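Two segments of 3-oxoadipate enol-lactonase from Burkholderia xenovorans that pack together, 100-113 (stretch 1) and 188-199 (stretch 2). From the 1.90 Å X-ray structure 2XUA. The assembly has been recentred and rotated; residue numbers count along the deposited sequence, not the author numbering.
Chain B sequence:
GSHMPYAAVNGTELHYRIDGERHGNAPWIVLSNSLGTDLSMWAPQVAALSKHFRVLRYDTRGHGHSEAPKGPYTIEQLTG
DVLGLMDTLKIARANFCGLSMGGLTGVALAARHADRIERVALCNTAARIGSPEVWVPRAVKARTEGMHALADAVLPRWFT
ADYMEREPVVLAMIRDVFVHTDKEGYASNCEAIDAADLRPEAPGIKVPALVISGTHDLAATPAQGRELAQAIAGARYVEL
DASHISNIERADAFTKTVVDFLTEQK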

ATOM      1  N   SER B 100      16.657  -8.172   1.782  1.00 13.64           N
ATOM      2  CA  SER B 100      16.532  -9.457   2.487  1.00 13.97           C
ATOM      3  C   SER B 100      16.365 -10.681   1.575  1.00 14.31           C
ATOM      4  O   SER B 100      17.279 -10.948   0.817  1.00 15.07           O
HETATM    5  N   MSE B 101      15.243 -11.411   1.614  1.00 14.47           N
HETATM    6  CA  MSE B 101      15.042 -12.474   0.542  1.00 16.48           C
HETATM    7  C   MSE B 101      15.159 -11.907  -0.890  1.00 17.68           C
HETATM    8  O   MSE B 101      15.528 -12.634  -1.801  1.00 14.43           O
ATOM      9  N   GLY B 102      14.891 -10.600  -1.062  1.00 17.55           N
ATOM     10  CA  GLY B 102      15.142  -9.966  -2.373  1.00 16.69           C
ATOM     11  C   GLY B 102      16.620  -9.893  -2.690  1.00 17.49           C
ATOM     12  O   GLY B 102      17.044 -10.144  -3.836  1.00 17.76           O
ATOM     13  N   GLY B 103      17.429  -9.560  -1.678  1.00 18.15           N
ATOM     14  CA  GLY B 103      18.898  -9.526  -1.862  1.00 18.19           C
ATOM     15  C   GLY B 103      19.398 -10.925  -2.150  1.00 18.77           C
ATOM     16  O   GLY B 103      20.242 -11.100  -3.031  1.00 17.92           O
ATOM     17  N   LEU B 104      18.866 -11.913  -1.410  1.00 18.91           N
ATOM     18  CA  LEU B 104      19.173 -13.371  -1.645  1.00 20.00           C
ATOM     19  C   LEU B 104      18.870 -13.828  -3.103  1.00 19.35           C
ATOM     20  O   LEU B 104      19.731 -14.447  -3.796  1.00 20.37           O
ATOM     21  N   THR B 105      17.671 -13.487  -3.596  1.00 19.07           N
ATOM     22  CA  THR B 105      17.304 -13.661  -5.024  1.00 18.60           C
ATOM     23  C   THR B 105      18.320 -12.987  -5.966  1.00 19.87           C
ATOM     24  O   THR B 105      18.676 -13.503  -7.075  1.00 21.65           O
ATOM     25  N   GLY B 106      18.787 -11.816  -5.551  1.00 18.74           N
ATOM     26  CA  GLY B 106      19.732 -11.073  -6.324  1.00 18.57           C
ATOM     27  C   GLY B 106      21.087 -11.777  -6.366  1.00 19.74           C
ATOM     28  O   GLY B 106      21.775 -11.769  -7.399  1.00 16.14           O
ATOM     29  N   VAL B 107      21.484 -12.384  -5.240  1.00 19.31           N
ATOM     30  CA  VAL B 107      22.703 -13.216  -5.269  1.00 19.90           C
ATOM     31  C   VAL B 107      22.521 -14.357  -6.257  1.00 20.35           C
ATOM     32  O   VAL B 107      23.405 -14.564  -7.068  1.00 23.58           O
ATOM     33  N   ALA B 108      21.407 -15.091  -6.213  1.00 21.12           N
ATOM     34  CA  ALA B 108      21.157 -16.168  -7.183  1.00 21.44           C
ATOM     35  C   ALA B 108      21.175 -15.674  -8.644  1.00 23.78           C
ATOM     36  O   ALA B 108      21.724 -16.349  -9.562  1.00 22.71           O
ATOM     37  N   LEU B 109      20.543 -14.524  -8.864  1.00 22.51           N
ATOM     38  CA  LEU B 109      20.404 -13.965 -10.188  1.00 22.70           C
ATOM     39  C   LEU B 109      21.775 -13.557 -10.679  1.00 23.74           C
ATOM     40  O   LEU B 109      22.154 -13.948 -11.790  1.00 24.76           O
ATOM     41  N   ALA B 110      22.543 -12.823  -9.872  1.00 23.88           N
ATOM     42  CA  ALA B 110      23.861 -12.398 -10.295  1.00 26.41           C
ATOM     43  C   ALA B 110      24.857 -13.549 -10.523  1.00 27.87           C
ATOM     44  O   ALA B 110      25.772 -13.370 -11.317  1.00 28.53           O
ATOM     45  N   ALA B 111      24.695 -14.657  -9.781  1.00 28.11           N
ATOM     46  CA  ALA B 111      25.577 -15.824  -9.858  1.00 28.38           C
ATOM     47  C   ALA B 111      25.247 -16.728 -11.041  1.00 28.65           C
ATOM     48  O   ALA B 111      26.135 -17.212 -11.743  1.00 28.42           O
ATOM     49  N   ARG B 112      23.960 -16.992 -11.211  1.00 27.94           N
ATOM     50  CA  ARG B 112      23.497 -17.960 -12.160  1.00 29.17           C
ATOM     51  C   ARG B 112      22.988 -17.243 -13.434  1.00 29.34           C
ATOM     52  O   ARG B 112      22.726 -17.912 -14.408  1.00 29.38           O
ATOM     53  N   HIS B 113      22.844 -15.905 -13.412  1.00 29.48           N
ATOM     54  CA  HIS B 113      22.383 -15.155 -14.630  1.00 29.48           C
ATOM     55  C   HIS B 113      23.083 -13.828 -14.859  1.00 29.17           C
ATOM     56  O   HIS B 113      22.430 -12.793 -15.121  1.00 29.46           O
ATOM     57  N   SER B 188       5.666 -20.715   2.826  1.00 19.56           N
ATOM     58  CA  SER B 188       6.431 -21.369   1.754  1.00 19.43           C
ATOM     59  C   SER B 188       7.716 -20.634   1.413  1.00 18.34           C
ATOM     60  O   SER B 188       8.680 -21.241   0.970  1.00 16.67           O
ATOM     61  N   ASN B 189       7.699 -19.311   1.582  1.00 18.62           N
ATOM     62  CA  ASN B 189       8.889 -18.476   1.368  1.00 17.26           C
ATOM     63  C   ASN B 189       9.837 -18.675   2.523  1.00 17.24           C
ATOM     64  O   ASN B 189      11.062 -18.713   2.329  1.00 20.10           O
ATOM     65  N   CYS B 190       9.313 -18.869   3.726  1.00 17.20           N
ATOM     66  CA  CYS B 190      10.213 -19.242   4.825  1.00 17.94           C
ATOM     67  C   CYS B 190      11.063 -20.451   4.451  1.00 17.46           C
ATOM     68  O   CYS B 190      12.282 -20.450   4.625  1.00 16.09           O
ATOM     69  N   GLU B 191      10.373 -21.461   3.914  1.00 18.18           N
ATOM     70  CA  GLU B 191      10.995 -22.689   3.445  1.00 18.96           C
ATOM     71  C   GLU B 191      12.029 -22.411   2.370  1.00 19.34           C
ATOM     72  O   GLU B 191      13.200 -22.836   2.496  1.00 18.79           O
ATOM     73  N   ALA B 192      11.649 -21.602   1.365  1.00 19.28           N
ATOM     74  CA  ALA B 192      12.643 -21.224   0.363  1.00 18.26           C
ATOM     75  C   ALA B 192      13.925 -20.610   0.878  1.00 17.95           C
ATOM     76  O   ALA B 192      15.021 -20.930   0.369  1.00 18.02           O
ATOM     77  N   ILE B 193      13.797 -19.606   1.763  1.00 16.82           N
ATOM     78  CA  ILE B 193      14.955 -18.901   2.274  1.00 16.46           C
ATOM     79  C   ILE B 193      15.812 -19.897   3.124  1.00 17.45           C
ATOM     80  O   ILE B 193      17.040 -19.917   3.029  1.00 17.99           O
ATOM     81  N   ASP B 194      15.144 -20.702   3.946  1.00 18.85           N
ATOM     82  CA  ASP B 194      15.888 -21.606   4.880  1.00 20.86           C
ATOM     83  C   ASP B 194      16.723 -22.604   4.070  1.00 21.00           C
ATOM     84  O   ASP B 194      17.854 -22.942   4.453  1.00 21.83           O
ATOM     85  N   ALA B 195      16.188 -23.030   2.921  1.00 22.50           N
ATOM     86  CA  ALA B 195      16.875 -24.029   2.073  1.00 23.13           C
ATOM     87  C   ALA B 195      17.993 -23.462   1.211  1.00 24.77           C
ATOM     88  O   ALA B 195      18.874 -24.191   0.774  1.00 25.27           O
ATOM     89  N   ALA B 196      17.975 -22.156   0.972  1.00 25.39           N
ATOM     90  CA  ALA B 196      18.929 -21.520   0.086  1.00 26.13           C
ATOM     91  C   ALA B 196      20.174 -21.153   0.835  1.00 26.99           C
ATOM     92  O   ALA B 196      20.196 -20.312   1.737  1.00 29.05           O
ATOM     93  N   ASP B 197      21.259 -21.771   0.448  1.00 27.69           N
ATOM     94  CA  ASP B 197      22.523 -21.361   1.000  1.00 26.75           C
ATOM     95  C   ASP B 197      23.359 -21.057  -0.215  1.00 26.85           C
ATOM     96  O   ASP B 197      23.866 -21.974  -0.908  1.00 25.96           O
ATOM     97  N   LEU B 198      23.468 -19.757  -0.495  1.00 24.90           N
ATOM     98  CA  LEU B 198      24.174 -19.293  -1.674  1.00 24.14           C
ATOM     99  C   LEU B 198      25.612 -18.923  -1.388  1.00 23.22           C
ATOM    100  O   LEU B 198      26.287 -18.341  -2.230  1.00 22.96           O
ATOM    101  N   ARG B 199      26.089 -19.271  -0.198  1.00 22.21           N
ATOM    102  CA  ARG B 199      27.442 -18.974   0.154  1.00 23.23           C
ATOM    103  C   ARG B 199      28.485 -19.595  -0.815  1.00 23.58           C
ATOM    104  O   ARG B 199      29.443 -18.942  -1.132  1.00 23.28           O
TER

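Two segments far apart in sequence can be joined by side-chain packing alone, and this pair from 3-oxoadipate enol-lactonase is a clear case: no hydrogen bond crosses between them. The helix of stretch 1 and that of stretch 2, which begins earlier in the chain, run at 49° to one another, their axes no closer than 11.1 Å, a spacing that leaves room for side chains to fill the gap. From stretch 1, M101, L104 and V107 point toward stretch 2, while A108 points sideways.

Along stretch 2, S188 does not reach the contact. N189 (chi1 m) points toward the first helix, where its OD1 lies 3.2 Å from CE of M101, a selenomethionine whose chain adopts p, t, m. The contact buries OD1 without any partner in the model, whereas ND2 is hydrogen-bonded elsewhere in the structure. C190 turns away, and A192 points toward stretch 1 but makes no contact. I193 leaves its backbone sideways, yet its end comes nearer: with chi1 m and chi2 off-well at 149°, CG1 reaches within 3.8 Å of M101 CB, and CG2 lies 4.1 Å from CD2 of L104. D194 faces away.

Further along, A196 points toward stretch 1, its CB 4.0 Å from L104 CD2, so that one methyl of L104 (t, p) meets both I193 and A196. D197 and R199 point away and pair with each other instead, in a salt bridge of 2.8 Å from R199 NH2 to D197 OD2. Between them L198, chi1 m and chi2 off-well at 13°, turns toward the first helix and has the largest covered area of the contact. Its CD2 is 3.2 Å from L104 CD1, shorter than a usual methyl contact, and lies 4.0 Å from A108 CB, while its CB is 3.8 Å from CG1 of V107 (t). Finally, R112 (m, t, t) starts sideways but extends until NH2 is 3.8 Å from L198 CD1, an oblique approach of the guanidinium to a methyl. NE and NH2 are hydrogen-bonded just outside the stretches, NH1 elsewhere in the structure.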

ATOM      1  CB  SER B 100      15.497  -9.415   3.644  1.00 13.58           C
ATOM      2  OG  SER B 100      15.873 -10.501   4.524  1.00 17.40           O
HETATM    3  CB  MSE B 101      13.728 -13.196   0.654  1.00 15.38           C
HETATM    4  CG  MSE B 101      12.578 -12.346   0.158  1.00 17.42           C
HETATM    5 SE   MSE B 101      10.954 -13.264   0.309  1.00 23.53          SE
HETATM    6  CE  MSE B 101      11.214 -14.732  -1.020  1.00 12.71           C
ATOM      7  CB  LEU B 104      18.422 -14.205  -0.580  1.00 18.96           C
ATOM      8  CG  LEU B 104      18.610 -15.735  -0.607  1.00 22.30           C
ATOM      9  CD1 LEU B 104      20.039 -16.151  -0.343  1.00 24.14           C
ATOM     10  CD2 LEU B 104      17.612 -16.452   0.320  1.00 26.52           C
ATOM     11  CB  THR B 105      15.905 -13.061  -5.233  1.00 17.94           C
ATOM     12  OG1 THR B 105      14.992 -13.736  -4.375  1.00 16.43           O
ATOM     13  CG2 THR B 105      15.402 -13.236  -6.684  1.00 16.76           C
ATOM     14  CB  VAL B 107      23.090 -13.772  -3.848  1.00 19.54           C
ATOM     15  CG1 VAL B 107      24.204 -14.819  -3.945  1.00 19.98           C
ATOM     16  CG2 VAL B 107      23.433 -12.614  -2.922  1.00 16.23           C
ATOM     17  CB  ALA B 108      19.891 -16.850  -6.918  1.00 20.04           C
ATOM     18  CB  LEU B 109      19.468 -12.763 -10.133  1.00 21.14           C
ATOM     19  CG  LEU B 109      18.078 -12.684 -10.733  1.00 25.11           C
ATOM     20  CD1 LEU B 109      17.493 -13.846 -11.517  1.00 23.34           C
ATOM     21  CD2 LEU B 109      17.065 -12.025  -9.753  1.00 19.76           C
ATOM     22  CB  ALA B 110      24.473 -11.371  -9.345  1.00 26.27           C
ATOM     23  CB  ALA B 111      25.468 -16.640  -8.527  1.00 28.04           C
ATOM     24  CB  ARG B 112      22.368 -18.811 -11.563  1.00 28.71           C
ATOM     25  CG  ARG B 112      22.677 -19.479 -10.191  1.00 28.87           C
ATOM     26  CD  ARG B 112      21.417 -19.999  -9.576  1.00 29.56           C
ATOM     27  NE  ARG B 112      21.694 -20.633  -8.296  1.00 34.71           N
ATOM     28  CZ  ARG B 112      20.843 -21.348  -7.570  1.00 34.70           C
ATOM     29  NH1 ARG B 112      19.597 -21.578  -7.961  1.00 33.69           N
ATOM     30  NH2 ARG B 112      21.264 -21.865  -6.427  1.00 37.33           N
ATOM     31  CB  HIS B 113      20.856 -14.993 -14.634  1.00 28.98           C
ATOM     32  CG  HIS B 113      20.093 -16.275 -14.457  1.00 29.02           C
ATOM     33  ND1 HIS B 113      19.780 -16.802 -13.216  1.00 30.46           N
ATOM     34  CD2 HIS B 113      19.561 -17.131 -15.366  1.00 27.15           C
ATOM     35  CE1 HIS B 113      19.100 -17.925 -13.373  1.00 29.15           C
ATOM     36  NE2 HIS B 113      18.932 -18.134 -14.668  1.00 29.80           N
ATOM     37  CB  SER B 188       5.598 -21.563   0.492  1.00 20.47           C
ATOM     38  OG  SER B 188       4.496 -22.393   0.789  1.00 23.76           O
ATOM     39  CB  ASN B 189       8.480 -17.001   1.188  1.00 16.86           C
ATOM     40  CG  ASN B 189       7.980 -16.724  -0.234  1.00 14.40           C
ATOM     41  OD1 ASN B 189       8.751 -16.818  -1.158  1.00 15.73           O
ATOM     42  ND2 ASN B 189       6.707 -16.448  -0.409  1.00 10.75           N
ATOM     43  CB  CYS B 190       9.403 -19.578   6.078  1.00 17.92           C
ATOM     44  SG  CYS B 190       8.604 -18.150   6.860  1.00 18.79           S
ATOM     45  CB  GLU B 191       9.910 -23.689   3.016  1.00 18.65           C
ATOM     46  CG  GLU B 191       9.223 -24.249   4.252  1.00 20.41           C
ATOM     47  CD  GLU B 191       7.845 -24.924   4.018  1.00 25.45           C
ATOM     48  OE1 GLU B 191       7.117 -24.615   3.050  1.00 28.53           O
ATOM     49  OE2 GLU B 191       7.458 -25.713   4.903  1.00 25.12           O
ATOM     50  CB  ALA B 192      12.026 -20.327  -0.767  1.00 18.26           C
ATOM     51  CB  ILE B 193      14.506 -17.703   3.131  1.00 16.94           C
ATOM     52  CG1 ILE B 193      13.715 -16.664   2.263  1.00 16.46           C
ATOM     53  CG2 ILE B 193      15.670 -17.105   3.871  1.00 14.91           C
ATOM     54  CD1 ILE B 193      12.654 -15.921   3.127  1.00 17.70           C
ATOM     55  CB  ASP B 194      14.888 -22.351   5.819  1.00 20.72           C
ATOM     56  CG  ASP B 194      15.598 -23.099   6.975  1.00 22.20           C
ATOM     57  OD1 ASP B 194      16.677 -22.660   7.412  1.00 20.38           O
ATOM     58  OD2 ASP B 194      15.067 -24.123   7.445  1.00 24.91           O
ATOM     59  CB  ALA B 195      15.888 -24.755   1.235  1.00 23.42           C
ATOM     60  CB  ALA B 196      18.323 -20.250  -0.580  1.00 25.59           C
ATOM     61  CB  ASP B 197      23.102 -22.475   1.864  1.00 27.13           C
ATOM     62  CG  ASP B 197      24.458 -22.125   2.407  1.00 29.60           C
ATOM     63  OD1 ASP B 197      25.005 -21.061   2.046  1.00 24.96           O
ATOM     64  OD2 ASP B 197      24.982 -22.957   3.161  1.00 29.62           O
ATOM     65  CB  LEU B 198      23.444 -18.147  -2.383  1.00 24.18           C
ATOM     66  CG  LEU B 198      22.227 -18.410  -3.290  1.00 25.61           C
ATOM     67  CD1 LEU B 198      21.601 -19.757  -3.232  1.00 26.59           C
ATOM     68  CD2 LEU B 198      21.160 -17.327  -3.128  1.00 24.87           C
ATOM     69  CB  ARG B 199      27.733 -19.396   1.607  1.00 24.46           C
ATOM     70  CG  ARG B 199      27.324 -18.341   2.653  1.00 25.87           C
ATOM     71  CD  ARG B 199      27.616 -18.867   4.062  1.00 24.69           C
ATOM     72  NE  ARG B 199      26.702 -19.954   4.342  1.00 31.80           N
ATOM     73  CZ  ARG B 199      26.805 -20.793   5.367  1.00 36.27           C
ATOM     74  NH1 ARG B 199      27.813 -20.688   6.227  1.00 39.35           N
ATOM     75  NH2 ARG B 199      25.906 -21.751   5.527  1.00 35.11           N
TER